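HTH-type dhaKLM operon transcriptional activator DhaS (Lactococcus lactis, PDB 2IU5) activates transcription of the dhaKLM operon, in complex with DhaQ and in response to dihydroxyacetone, by binding an inverted repeat at the operon promoter. Local coordinates at residues S37-T42 with Q48-Y53; K10-Q15 with L61-E66; C146-A151 with L179-I184. The protein carries 1 engineered substitution. All coordinates share one frame; numbering follows the deposited sequence.

Contact 1: residues S37-T42 with Q48-Y53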
ATOM      1  N   SER A  37     -22.219  20.980 -20.526  1.00 20.05           N
ATOM      2  CA  SER A  37     -23.098  22.129 -20.343  1.00 22.00           C
ATOM      3  C   SER A  37     -23.143  22.562 -18.871  1.00 21.17           C
ATOM      4  O   SER A  37     -23.043  23.757 -18.589  1.00 20.52           O
ATOM      5  CB  SER A  37     -24.485  21.784 -20.858  1.00 21.82           C
ATOM      6  OG  SER A  37     -24.399  21.457 -22.237  1.00 23.33           O
ATOM      7  N   ASP A  38     -23.293  21.606 -17.945  1.00 20.65           N
ATOM      8  CA  ASP A  38     -23.364  21.933 -16.514  1.00 20.49           C
ATOM      9  C   ASP A  38     -22.065  22.601 -16.056  1.00 20.15           C
ATOM     10  O   ASP A  38     -22.088  23.616 -15.345  1.00 19.92           O
ATOM     11  CB  ASP A  38     -23.581  20.683 -15.645  1.00 20.73           C
ATOM     12  CG  ASP A  38     -24.926  20.030 -15.839  1.00 25.01           C
ATOM     13  OD1 ASP A  38     -25.896  20.749 -16.194  1.00 27.39           O
ATOM     14  OD2 ASP A  38     -25.023  18.786 -15.630  1.00 27.31           O
ATOM     15  N   ILE A  39     -20.935  22.031 -16.465  1.00 19.84           N
ATOM     16  CA  ILE A  39     -19.626  22.562 -16.061  1.00 19.32           C
ATOM     17  C   ILE A  39     -19.488  24.010 -16.484  1.00 18.41           C
ATOM     18  O   ILE A  39     -19.059  24.867 -15.706  1.00 18.27           O
ATOM     19  CB  ILE A  39     -18.491  21.720 -16.655  1.00 20.09           C
ATOM     20  CG1 ILE A  39     -18.498  20.354 -15.976  1.00 19.63           C
ATOM     21  CG2 ILE A  39     -17.117  22.370 -16.399  1.00 21.08           C
ATOM     22  CD1 ILE A  39     -17.652  19.303 -16.740  1.00 19.84           C
ATOM     23  N   MET A  40     -19.855  24.288 -17.728  1.00 18.86           N
ATOM     24  CA  MET A  40     -19.661  25.624 -18.276  1.00 19.02           C
ATOM     25  C   MET A  40     -20.675  26.646 -17.769  1.00 19.51           C
ATOM     26  O   MET A  40     -20.345  27.820 -17.607  1.00 19.37           O
ATOM     27  CB  MET A  40     -19.583  25.593 -19.812  1.00 18.85           C
ATOM     28  CG  MET A  40     -18.430  24.688 -20.310  1.00 20.29           C
ATOM     29  SD  MET A  40     -16.804  25.173 -19.690  1.00 21.35           S
ATOM     30  CE  MET A  40     -16.487  26.615 -20.696  1.00 21.58           C
ATOM     31  N   GLN A  41     -21.903  26.216 -17.509  1.00 20.55           N
ATOM     32  CA  GLN A  41     -22.852  27.030 -16.748  1.00 22.13           C
ATOM     33  C   GLN A  41     -22.280  27.442 -15.399  1.00 22.11           C
ATOM     34  O   GLN A  41     -22.338  28.612 -15.002  1.00 22.35           O
ATOM     35  CB  GLN A  41     -24.151  26.261 -16.548  1.00 22.34           C
ATOM     36  CG  GLN A  41     -24.941  26.235 -17.829  1.00 26.98           C
ATOM     37  CD  GLN A  41     -26.150  25.338 -17.734  1.00 31.02           C
ATOM     38  OE1 GLN A  41     -26.379  24.697 -16.706  1.00 37.07           O
ATOM     39  NE2 GLN A  41     -26.929  25.289 -18.806  1.00 36.15           N
ATOM     40  N   THR A  42     -21.709  26.479 -14.673  1.00 20.45           N
ATOM     41  CA  THR A  42     -21.176  26.761 -13.352  1.00 20.40           C
ATOM     42  C   THR A  42     -19.940  27.674 -13.457  1.00 21.37           C
ATOM     43  O   THR A  42     -19.732  28.562 -12.621  1.00 22.30           O
ATOM     44  CB  THR A  42     -20.841  25.442 -12.635  1.00 21.74           C
ATOM     45  OG1 THR A  42     -22.063  24.739 -12.403  1.00 22.74           O
ATOM     46  CG2 THR A  42     -20.198  25.671 -11.281  1.00 21.18           C
ATOM     47  N   GLN A  48     -18.958  26.472 -25.754  1.00 21.88           N
ATOM     48  CA  GLN A  48     -18.049  26.029 -26.802  1.00 22.30           C
ATOM     49  C   GLN A  48     -16.575  26.199 -26.399  1.00 21.95           C
ATOM     50  O   GLN A  48     -15.690  25.495 -26.895  1.00 21.73           O
ATOM     51  CB  GLN A  48     -18.349  26.785 -28.092  1.00 21.66           C
ATOM     52  CG  GLN A  48     -17.615  26.242 -29.311  1.00 24.84           C
ATOM     53  CD  GLN A  48     -17.929  24.778 -29.580  1.00 26.46           C
ATOM     54  OE1 GLN A  48     -19.074  24.337 -29.439  1.00 30.15           O
ATOM     55  NE2 GLN A  48     -16.904  24.016 -29.971  1.00 26.18           N
ATOM     56  N   THR A  49     -16.302  27.132 -25.497  1.00 22.23           N
ATOM     57  CA  THR A  49     -14.934  27.410 -25.059  1.00 22.72           C
ATOM     58  C   THR A  49     -14.300  26.167 -24.428  1.00 21.59           C
ATOM     59  O   THR A  49     -13.084  25.990 -24.495  1.00 23.37           O
ATOM     60  CB  THR A  49     -14.903  28.610 -24.082  1.00 23.39           C
ATOM     61  OG1 THR A  49     -15.368  29.781 -24.768  1.00 25.40           O
ATOM     62  CG2 THR A  49     -13.507  28.870 -23.578  1.00 23.58           C
ATOM     63  N   PHE A  50     -15.108  25.310 -23.822  1.00 20.80           N
ATOM     64  CA  PHE A  50     -14.589  24.087 -23.188  1.00 19.77           C
ATOM     65  C   PHE A  50     -13.730  23.341 -24.184  1.00 20.90           C
ATOM     66  O   PHE A  50     -12.690  22.787 -23.824  1.00 19.14           O
ATOM     67  CB  PHE A  50     -15.773  23.220 -22.764  1.00 19.59           C
ATOM     68  CG  PHE A  50     -15.418  21.896 -22.112  1.00 18.68           C
ATOM     69  CD1 PHE A  50     -15.295  21.804 -20.729  1.00 19.27           C
ATOM     70  CD2 PHE A  50     -15.231  20.750 -22.885  1.00 19.72           C
ATOM     71  CE1 PHE A  50     -14.980  20.594 -20.114  1.00 19.95           C
ATOM     72  CE2 PHE A  50     -14.918  19.537 -22.271  1.00 20.18           C
ATOM     73  CZ  PHE A  50     -14.794  19.457 -20.909  1.00 18.69           C
ATOM     74  N   TYR A  51     -14.151  23.328 -25.443  1.00 19.84           N
ATOM     75  CA  TYR A  51     -13.499  22.505 -26.472  1.00 19.96           C
ATOM     76  C   TYR A  51     -12.204  23.075 -27.036  1.00 21.49           C
ATOM     77  O   TYR A  51     -11.501  22.443 -27.848  1.00 22.25           O
ATOM     78  CB  TYR A  51     -14.549  22.229 -27.563  1.00 19.80           C
ATOM     79  CG  TYR A  51     -15.647  21.421 -26.928  1.00 19.17           C
ATOM     80  CD1 TYR A  51     -15.479  20.057 -26.695  1.00 21.06           C
ATOM     81  CD2 TYR A  51     -16.842  22.016 -26.554  1.00 19.13           C
ATOM     82  CE1 TYR A  51     -16.491  19.308 -26.099  1.00 19.40           C
ATOM     83  CE2 TYR A  51     -17.857  21.271 -25.958  1.00 18.39           C
ATOM     84  CZ  TYR A  51     -17.667  19.922 -25.741  1.00 20.85           C
ATOM     85  OH  TYR A  51     -18.662  19.169 -25.154  1.00 21.38           O
ATOM     86  N   ASN A  52     -11.866  24.284 -26.606  1.00 20.03           N
ATOM     87  CA  ASN A  52     -10.533  24.786 -26.895  1.00 21.73           C
ATOM     88  C   ASN A  52      -9.532  24.038 -26.032  1.00 21.02           C
ATOM     89  O   ASN A  52      -8.334  24.113 -26.297  1.00 21.35           O
ATOM     90  CB  ASN A  52     -10.464  26.276 -26.599  1.00 21.75           C
ATOM     91  CG  ASN A  52     -11.081  27.111 -27.707  1.00 25.44           C
ATOM     92  OD1 ASN A  52     -11.731  28.119 -27.448  1.00 33.22           O
ATOM     93  ND2 ASN A  52     -10.877  26.691 -28.946  1.00 29.12           N
ATOM     94  N   TYR A  53     -10.015  23.323 -25.016  1.00 20.33           N
ATOM     95  CA  TYR A  53      -9.136  22.767 -23.987  1.00 21.66           C
ATOM     96  C   TYR A  53      -9.317  21.273 -23.720  1.00 21.13           C
ATOM     97  O   TYR A  53      -8.337  20.574 -23.477  1.00 21.24           O
ATOM     98  CB  TYR A  53      -9.295  23.531 -22.677  1.00 20.34           C
ATOM     99  CG  TYR A  53      -9.072  25.013 -22.838  1.00 22.38           C
ATOM    100  CD1 TYR A  53      -7.792  25.524 -23.018  1.00 23.99           C
ATOM    101  CD2 TYR A  53     -10.142  25.901 -22.818  1.00 23.91           C
ATOM    102  CE1 TYR A  53      -7.590  26.894 -23.169  1.00 24.57           C
ATOM    103  CE2 TYR A  53      -9.949  27.269 -22.968  1.00 24.01           C
ATOM    104  CZ  TYR A  53      -8.684  27.749 -23.140  1.00 24.80           C
ATOM    105  OH  TYR A  53      -8.511  29.113 -23.289  1.00 28.20           O
TER

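Contact 2: residues K10-Q15 with L61-E66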
ATOM      1  N   LYS A  10      -0.828  31.783 -15.089  1.00 19.49           N
ATOM      2  CA  LYS A  10      -1.083  32.628 -16.251  1.00 20.99           C
ATOM      3  C   LYS A  10      -1.370  31.906 -17.569  1.00 21.29           C
ATOM      4  O   LYS A  10      -2.125  32.412 -18.394  1.00 21.68           O
ATOM      5  CB  LYS A  10       0.022  33.668 -16.443  1.00 22.57           C
ATOM      6  CG  LYS A  10       1.401  33.075 -16.672  1.00 26.65           C
ATOM      7  CD  LYS A  10       2.481  34.047 -16.202  1.00 32.60           C
ATOM      8  CE  LYS A  10       3.446  34.376 -17.329  1.00 34.76           C
ATOM      9  NZ  LYS A  10       4.326  33.213 -17.642  1.00 36.76           N
ATOM     10  N   SER A  11      -0.779  30.732 -17.769  1.00 20.90           N
ATOM     11  CA  SER A  11      -0.919  30.024 -19.030  1.00 21.80           C
ATOM     12  C   SER A  11      -2.104  29.067 -18.978  1.00 22.53           C
ATOM     13  O   SER A  11      -2.419  28.450 -19.987  1.00 22.73           O
ATOM     14  CB  SER A  11       0.394  29.251 -19.301  1.00 18.12           C
ATOM     15  OG  SER A  11       0.649  28.237 -18.326  1.00 19.46           O
ATOM     16  N   ILE A  12      -2.743  28.946 -17.815  1.00 21.50           N
ATOM     17  CA  ILE A  12      -3.845  27.993 -17.658  1.00 21.44           C
ATOM     18  C   ILE A  12      -5.094  28.559 -16.974  1.00 21.92           C
ATOM     19  O   ILE A  12      -5.804  27.820 -16.317  1.00 21.71           O
ATOM     20  CB  ILE A  12      -3.379  26.685 -16.980  1.00 20.51           C
ATOM     21  CG1 ILE A  12      -2.657  26.973 -15.681  1.00 20.06           C
ATOM     22  CG2 ILE A  12      -2.441  25.917 -17.910  1.00 22.38           C
ATOM     23  CD1 ILE A  12      -2.465  25.728 -14.817  1.00 20.74           C
ATOM     24  N   ILE A  13      -5.341  29.856 -17.144  1.00 22.34           N
ATOM     25  CA  ILE A  13      -6.382  30.565 -16.407  1.00 23.17           C
ATOM     26  C   ILE A  13      -7.736  29.889 -16.654  1.00 22.88           C
ATOM     27  O   ILE A  13      -8.457  29.536 -15.717  1.00 22.76           O
ATOM     28  CB  ILE A  13      -6.427  32.035 -16.855  1.00 24.07           C
ATOM     29  CG1 ILE A  13      -5.154  32.771 -16.433  1.00 24.22           C
ATOM     30  CG2 ILE A  13      -7.707  32.717 -16.366  1.00 24.60           C
ATOM     31  CD1 ILE A  13      -4.991  34.132 -17.120  1.00 26.74           C
ATOM     32  N   THR A  14      -8.082  29.700 -17.924  1.00 21.45           N
ATOM     33  CA  THR A  14      -9.416  29.198 -18.237  1.00 20.90           C
ATOM     34  C   THR A  14      -9.567  27.750 -17.806  1.00 21.46           C
ATOM     35  O   THR A  14     -10.598  27.364 -17.268  1.00 19.75           O
ATOM     36  CB  THR A  14      -9.743  29.344 -19.737  1.00 23.29           C
ATOM     37  OG1 THR A  14      -9.663  30.728 -20.105  1.00 23.86           O
ATOM     38  CG2 THR A  14     -11.148  28.827 -20.031  1.00 21.98           C
ATOM     39  N   GLN A  15      -8.537  26.946 -18.044  1.00 19.65           N
ATOM     40  CA  GLN A  15      -8.553  25.563 -17.580  1.00 20.05           C
ATOM     41  C   GLN A  15      -8.829  25.469 -16.092  1.00 19.58           C
ATOM     42  O   GLN A  15      -9.602  24.611 -15.655  1.00 20.48           O
ATOM     43  CB  GLN A  15      -7.252  24.827 -17.914  1.00 19.93           C
ATOM     44  CG  GLN A  15      -6.997  24.694 -19.413  1.00 20.22           C
ATOM     45  CD  GLN A  15      -6.158  25.827 -19.989  1.00 21.04           C
ATOM     46  OE1 GLN A  15      -6.307  26.992 -19.623  1.00 21.52           O
ATOM     47  NE2 GLN A  15      -5.262  25.490 -20.906  1.00 20.61           N
ATOM     48  N   LEU A  61     -10.847  15.335 -16.162  1.00 19.97           N
ATOM     49  CA  LEU A  61     -10.395  14.614 -14.955  1.00 20.94           C
ATOM     50  C   LEU A  61      -8.900  14.359 -15.016  1.00 21.46           C
ATOM     51  O   LEU A  61      -8.187  14.617 -14.038  1.00 21.79           O
ATOM     52  CB  LEU A  61     -11.128  13.270 -14.807  1.00 22.52           C
ATOM     53  CG  LEU A  61     -12.537  13.270 -14.220  1.00 24.56           C
ATOM     54  CD1 LEU A  61     -12.996  11.829 -14.237  1.00 24.30           C
ATOM     55  CD2 LEU A  61     -12.460  13.799 -12.770  1.00 28.02           C
ATOM     56  N   SER A  62      -8.418  13.856 -16.147  1.00 20.74           N
ATOM     57  CA  SER A  62      -7.001  13.548 -16.299  1.00 21.70           C
ATOM     58  C   SER A  62      -6.186  14.802 -16.007  1.00 21.30           C
ATOM     59  O   SER A  62      -5.157  14.762 -15.310  1.00 21.30           O
ATOM     60  CB  SER A  62      -6.737  13.061 -17.720  1.00 23.68           C
ATOM     61  OG  SER A  62      -7.272  11.759 -17.877  1.00 30.01           O
ATOM     62  N   TRP A  63      -6.646  15.930 -16.538  1.00 19.78           N
ATOM     63  CA  TRP A  63      -5.939  17.191 -16.362  1.00 19.52           C
ATOM     64  C   TRP A  63      -5.933  17.594 -14.891  1.00 18.36           C
ATOM     65  O   TRP A  63      -4.898  18.027 -14.351  1.00 20.25           O
ATOM     66  CB  TRP A  63      -6.543  18.304 -17.256  1.00 19.79           C
ATOM     67  CG  TRP A  63      -5.693  19.537 -17.182  1.00 19.65           C
ATOM     68  CD1 TRP A  63      -4.569  19.781 -17.895  1.00 21.96           C
ATOM     69  CD2 TRP A  63      -5.890  20.676 -16.336  1.00 19.39           C
ATOM     70  NE1 TRP A  63      -4.043  20.999 -17.564  1.00 23.95           N
ATOM     71  CE2 TRP A  63      -4.833  21.572 -16.605  1.00 19.50           C
ATOM     72  CE3 TRP A  63      -6.846  21.032 -15.379  1.00 20.78           C
ATOM     73  CZ2 TRP A  63      -4.706  22.803 -15.963  1.00 20.69           C
ATOM     74  CZ3 TRP A  63      -6.717  22.254 -14.738  1.00 22.75           C
ATOM     75  CH2 TRP A  63      -5.651  23.125 -15.033  1.00 22.21           C
ATOM     76  N   ILE A  64      -7.077  17.450 -14.229  1.00 19.26           N
ATOM     77  CA  ILE A  64      -7.166  17.790 -12.814  1.00 18.61           C
ATOM     78  C   ILE A  64      -6.164  16.960 -12.009  1.00 19.81           C
ATOM     79  O   ILE A  64      -5.459  17.492 -11.152  1.00 21.72           O
ATOM     80  CB  ILE A  64      -8.590  17.565 -12.314  1.00 19.70           C
ATOM     81  CG1 ILE A  64      -9.465  18.726 -12.783  1.00 19.94           C
ATOM     82  CG2 ILE A  64      -8.641  17.484 -10.799  1.00 22.69           C
ATOM     83  CD1 ILE A  64     -10.959  18.365 -12.715  1.00 22.07           C
ATOM     84  N   PHE A  65      -6.101  15.663 -12.285  1.00 20.08           N
ATOM     85  CA  PHE A  65      -5.213  14.787 -11.514  1.00 21.50           C
ATOM     86  C   PHE A  65      -3.766  15.235 -11.727  1.00 23.12           C
ATOM     87  O   PHE A  65      -2.974  15.348 -10.775  1.00 24.82           O
ATOM     88  CB  PHE A  65      -5.361  13.341 -12.004  1.00 22.76           C
ATOM     89  CG  PHE A  65      -6.735  12.745 -11.818  1.00 24.11           C
ATOM     90  CD1 PHE A  65      -7.604  13.201 -10.835  1.00 23.69           C
ATOM     91  CD2 PHE A  65      -7.142  11.718 -12.648  1.00 23.37           C
ATOM     92  CE1 PHE A  65      -8.868  12.622 -10.696  1.00 26.12           C
ATOM     93  CE2 PHE A  65      -8.389  11.148 -12.508  1.00 25.89           C
ATOM     94  CZ  PHE A  65      -9.241  11.599 -11.545  1.00 25.81           C
ATOM     95  N   GLU A  66      -3.391  15.503 -12.971  1.00 21.98           N
ATOM     96  CA  GLU A  66      -1.991  15.833 -13.253  1.00 24.51           C
ATOM     97  C   GLU A  66      -1.636  17.193 -12.663  1.00 24.96           C
ATOM     98  O   GLU A  66      -0.574  17.370 -12.059  1.00 26.57           O
ATOM     99  CB  GLU A  66      -1.771  15.885 -14.752  1.00 27.00           C
ATOM    100  CG  GLU A  66      -1.796  14.547 -15.424  1.00 29.22           C
ATOM    101  CD  GLU A  66      -1.683  14.687 -16.934  1.00 32.85           C
ATOM    102  OE1 GLU A  66      -2.004  15.770 -17.495  1.00 37.14           O
ATOM    103  OE2 GLU A  66      -1.269  13.696 -17.553  1.00 34.42           O
TER

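Contact 3: residues C146-A151 with L179-I184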
ATOM      1  N   CYS A 146      11.556   5.403   0.116  1.00 17.86           N
ATOM      2  CA  CYS A 146      10.488   6.054  -0.640  1.00 20.04           C
ATOM      3  C   CYS A 146       9.331   5.109  -0.941  1.00 18.61           C
ATOM      4  O   CYS A 146       8.166   5.458  -0.746  1.00 20.28           O
ATOM      5  CB  CYS A 146      11.042   6.611  -1.955  1.00 20.27           C
ATOM      6  SG  CYS A 146      12.153   8.026  -1.679  1.00 28.16           S
ATOM      7  N   ARG A 147       9.644   3.910  -1.420  1.00 18.88           N
ATOM      8  CA  ARG A 147       8.592   2.990  -1.802  1.00 18.17           C
ATOM      9  C   ARG A 147       7.816   2.508  -0.574  1.00 17.96           C
ATOM     10  O   ARG A 147       6.588   2.368  -0.609  1.00 18.40           O
ATOM     11  CB  ARG A 147       9.160   1.833  -2.587  1.00 18.96           C
ATOM     12  CG  ARG A 147       9.554   2.301  -3.982  1.00 22.89           C
ATOM     13  CD  ARG A 147      10.003   1.101  -4.800  1.00 24.40           C
ATOM     14  NE  ARG A 147      11.224   0.555  -4.238  1.00 26.53           N
ATOM     15  CZ  ARG A 147      11.319  -0.644  -3.677  1.00 28.73           C
ATOM     16  NH1 ARG A 147      10.248  -1.422  -3.608  1.00 29.09           N
ATOM     17  NH2 ARG A 147      12.480  -1.058  -3.189  1.00 28.93           N
ATOM     18  N   TYR A 148       8.555   2.273   0.498  1.00 16.44           N
ATOM     19  CA  TYR A 148       7.941   1.806   1.751  1.00 16.34           C
ATOM     20  C   TYR A 148       6.938   2.827   2.256  1.00 16.06           C
ATOM     21  O   TYR A 148       5.768   2.508   2.496  1.00 17.72           O
ATOM     22  CB  TYR A 148       9.038   1.607   2.792  1.00 16.78           C
ATOM     23  CG  TYR A 148       8.666   0.968   4.132  1.00 16.97           C
ATOM     24  CD1 TYR A 148       8.824  -0.396   4.334  1.00 18.49           C
ATOM     25  CD2 TYR A 148       8.182   1.745   5.173  1.00 17.26           C
ATOM     26  CE1 TYR A 148       8.496  -0.973   5.550  1.00 18.35           C
ATOM     27  CE2 TYR A 148       7.844   1.189   6.409  1.00 17.21           C
ATOM     28  CZ  TYR A 148       8.012  -0.174   6.575  1.00 17.42           C
ATOM     29  OH  TYR A 148       7.691  -0.764   7.781  1.00 18.50           O
ATOM     30  N   ASN A 149       7.385   4.064   2.433  1.00 16.52           N
ATOM     31  CA  ASN A 149       6.504   5.105   2.928  1.00 16.63           C
ATOM     32  C   ASN A 149       5.406   5.541   1.967  1.00 16.25           C
ATOM     33  O   ASN A 149       4.291   5.836   2.406  1.00 18.38           O
ATOM     34  CB  ASN A 149       7.349   6.256   3.465  1.00 18.29           C
ATOM     35  CG  ASN A 149       8.039   5.858   4.740  1.00 17.49           C
ATOM     36  OD1 ASN A 149       7.400   5.836   5.784  1.00 20.16           O
ATOM     37  ND2 ASN A 149       9.323   5.535   4.670  1.00 19.58           N
ATOM     38  N   ALA A 150       5.697   5.590   0.671  1.00 17.21           N
ATOM     39  CA  ALA A 150       4.662   5.945  -0.299  1.00 17.35           C
ATOM     40  C   ALA A 150       3.522   4.927  -0.189  1.00 18.29           C
ATOM     41  O   ALA A 150       2.326   5.289  -0.222  1.00 18.52           O
ATOM     42  CB  ALA A 150       5.275   5.962  -1.687  1.00 18.77           C
ATOM     43  N   ALA A 151       3.875   3.654  -0.052  1.00 16.79           N
ATOM     44  CA  ALA A 151       2.858   2.597   0.000  1.00 17.75           C
ATOM     45  C   ALA A 151       2.004   2.739   1.248  1.00 17.31           C
ATOM     46  O   ALA A 151       0.776   2.580   1.188  1.00 18.44           O
ATOM     47  CB  ALA A 151       3.501   1.203  -0.051  1.00 18.91           C
ATOM     48  N   LEU A 179      10.162  11.591   9.757  1.00 17.99           N
ATOM     49  CA  LEU A 179      11.401  12.176  10.286  1.00 18.37           C
ATOM     50  C   LEU A 179      12.214  11.149  11.080  1.00 18.02           C
ATOM     51  O   LEU A 179      13.445  11.163  11.031  1.00 19.73           O
ATOM     52  CB  LEU A 179      11.091  13.383  11.173  1.00 19.58           C
ATOM     53  CG  LEU A 179      10.607  14.629  10.423  1.00 20.31           C
ATOM     54  CD1 LEU A 179      10.015  15.640  11.394  1.00 21.24           C
ATOM     55  CD2 LEU A 179      11.761  15.256   9.660  1.00 21.74           C
ATOM     56  N   ALA A 180      11.547  10.257  11.815  1.00 18.05           N
ATOM     57  CA  ALA A 180      12.269   9.267  12.605  1.00 18.18           C
ATOM     58  C   ALA A 180      13.088   8.350  11.711  1.00 16.91           C
ATOM     59  O   ALA A 180      14.219   7.977  12.047  1.00 19.00           O
ATOM     60  CB  ALA A 180      11.287   8.451  13.405  1.00 18.82           C
ATOM     61  N   GLN A 181      12.495   7.996  10.578  1.00 17.43           N
ATOM     62  CA  GLN A 181      13.128   7.067   9.651  1.00 18.00           C
ATOM     63  C   GLN A 181      14.277   7.765   8.952  1.00 19.12           C
ATOM     64  O   GLN A 181      15.355   7.184   8.784  1.00 20.99           O
ATOM     65  CB  GLN A 181      12.096   6.663   8.617  1.00 17.80           C
ATOM     66  CG  GLN A 181      11.099   5.676   9.156  1.00 18.17           C
ATOM     67  CD  GLN A 181      10.101   5.359   8.087  1.00 18.51           C
ATOM     68  OE1 GLN A 181      10.413   4.644   7.153  1.00 21.45           O
ATOM     69  NE2 GLN A 181       8.901   5.894   8.213  1.00 20.24           N
ATOM     70  N   ILE A 182      14.048   9.015   8.541  1.00 18.29           N
ATOM     71  CA  ILE A 182      15.086   9.786   7.836  1.00 19.41           C
ATOM     72  C   ILE A 182      16.324   9.922   8.727  1.00 20.15           C
ATOM     73  O   ILE A 182      17.465   9.864   8.255  1.00 19.99           O
ATOM     74  CB  ILE A 182      14.551  11.186   7.468  1.00 19.22           C
ATOM     75  CG1 ILE A 182      13.544  11.076   6.333  1.00 21.42           C
ATOM     76  CG2 ILE A 182      15.682  12.185   7.132  1.00 20.13           C
ATOM     77  CD1 ILE A 182      12.632  12.290   6.205  1.00 23.84           C
ATOM     78  N   LYS A 183      16.089  10.106  10.022  1.00 19.86           N
ATOM     79  CA  LYS A 183      17.156  10.452  10.964  1.00 22.82           C
ATOM     80  C   LYS A 183      18.214   9.360  11.080  1.00 21.21           C
ATOM     81  O   LYS A 183      19.393   9.661  11.288  1.00 22.29           O
ATOM     82  CB  LYS A 183      16.578  10.805  12.341  1.00 22.33           C
ATOM     83  CG  LYS A 183      17.607  11.382  13.328  1.00 28.07           C
ATOM     84  CD  LYS A 183      17.523  12.903  13.302  1.00 34.03           C
ATOM     85  CE  LYS A 183      17.686  13.512  14.693  1.00 38.78           C
ATOM     86  NZ  LYS A 183      17.053  14.870  14.778  1.00 40.55           N
ATOM     87  N   ILE A 184      17.820   8.098  10.950  1.00 20.74           N
ATOM     88  CA  ILE A 184      18.814   7.039  11.151  1.00 21.43           C
ATOM     89  C   ILE A 184      19.836   6.971  10.026  1.00 21.73           C
ATOM     90  O   ILE A 184      20.865   6.283  10.140  1.00 23.20           O
ATOM     91  CB  ILE A 184      18.162   5.679  11.349  1.00 22.18           C
ATOM     92  CG1 ILE A 184      17.566   5.194  10.025  1.00 22.93           C
ATOM     93  CG2 ILE A 184      17.143   5.770  12.456  1.00 23.63           C
ATOM     94  CD1 ILE A 184      17.105   3.747  10.044  1.00 23.94           C
TER

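Contact 1: residues S37-T42 with Q48-Y53
Met40 and Phe50 meet across the helix-turn-helix of this TetR-family regulator, the first on helix 36-43 and the second in the following segment 48-53, which is predicted to belong to the same DNA-binding motif. The sulfur contact is Met-aromatic: SD of Met40 lies 5.1 Å from the centroid of the Phe50 ring and 81° off the ring normal, so it sits at the ring edge and not over a face. Van der Waals contacts continue along the same side chain. SD of Met40 is 3.8 Å from CB of Phe50, and CE of Met40 runs on to 3.7 Å from the backbone N of Phe50 and 4.2 Å from CB of Thr49. Bends at chi2 (-58°) and chi3 (-75°) fold the methionine into this course. A second, looser approach to the ring comes from Ile39, its CD1 lying obliquely 4.5 Å from CE1 of Phe50. With an alanine in place of Met40, the ring edge and CB of Phe50 would probably lose their sulfur neighbour, opening a gap between helix 36-43 and segment 48-53. Helix 13-28 backs the motif through Phe22, which touches Ile39, while Val36 packs on Phe50. Backbone bonding is local: Tyr51 N donates to Gln48 O at 3.0 Å.

Contact 2: residues K10-Q15 with L61-E66
Trp63 carries its CG anti to the backbone N (chi1 -173°), which extends the indole from helix 57-73 toward Gln15, while chi1 of Ile12 (53°) places CG1 between the backbone N and the carbonyl carbon and directs CD1 to the same ring. The contact joins helix 13-28 to helix 57-73 within the TetR-type DNA-binding domain, with Ile12 at the N-cap position of the former. Two approaches to the indole can be told apart. Gln15 comes over a face: its CB is 4.0 Å from the centroid of the six-membered ring and 22° off the ring normal, a CH-pi contact. The atom lies toward the rim, with CH2 of Trp63 at 3.7 Å from CB of Gln15. It is therefore the aliphatic root of the glutamine that covers the ring, whereas the chain bends at chi2 and the amide end turns off from the indole. The backbone of Gln15 also takes part, since CZ3 of Trp63 is 3.8 Å from Gln15 O. Elsewhere the indole meets Phe54 edge-to-face and Ala19 one helical turn beyond Gln15, so the ring is bordered by residues from several parts of the domain. Ile12 arrives differently, at the indole edge near the ring plane, where its CD1 lies 3.9 Å from CZ2 of Trp63.

Contact 3: residues C146-A151 with L179-I184
Helices 139-163 and 171-183 come closest in these segments at Asn149 and Gln181, whose CA atoms are 9.6 Å apart, a spacing bridged by side chains alone. Their two primary amides approach from opposite directions and pair reciprocally. ND2 of Asn149 donates to OE1 of Gln181 at 2.9 Å, with an N-H...O angle of 169°, and NE2 of Gln181 returns a bond of 2.9 Å to OD1 of Asn149, less straight at 155°. The pair is twisted, the amide planes standing 41° apart. As a result the two bonds differ in quality of alignment: OE1 of Gln181 lies close to the amide plane of Asn149, yet ND2 of Asn149 stands well above the carbonyl plane of Gln181, while NE2 of Gln181 is tilted more modestly from the carbonyl plane of Asn149. Gln181 reaches across because its chain is extended beyond CG.

Both helices belong to the C-terminal domain of the TetR fold, and the contact lies at the homodimer interface. Tyr148 OH is hydrogen-bonded to Asn149 OD1 of the second subunit, and Asn149 OD1 in turn to Tyr148 OH of that subunit. OD1 of Asn149 therefore takes bonds from within its own chain and across the dimer, tying the intrachain amide pair to subunit association. Ala180 packs against Ala180 of the second subunit.

The second N-H of each amide is also engaged, as Asn149 ND2 bonds to Ile145 O and Gln181 NE2 to Leu177 O, one turn earlier on their own helices. These bonds satisfy buried polar groups and restrict rotation of both amides. Beside the pair, the side chains of Tyr148 and Gln181 cross at about a right angle, CD2 of Tyr148 coming to 4.2 Å from OE1 of Gln181.

In the fold
Contacts 1 and 2 belong to one DNA-binding domain. Their centres are 13 Å apart, and contact 1 falls within the span of chain between the two segments of contact 2. They touch directly: Tyr53 CD1 is 3.3 Å from Gln15 NE2, and Tyr53 CE2 is 3.5 Å from Thr14 CG2, so the predicted helix-turn-helix packs on the start of helix 13-28. Contact 3 lies in the C-terminal domain, on the opposite side of the chain's centre, about 43 Å from contact 1 and 31 Å from contact 2 between centres. Nearest atoms are about 29 Å and 15 Å away, respectively. Of the three, contact 3 alone has the second subunit touching its segments.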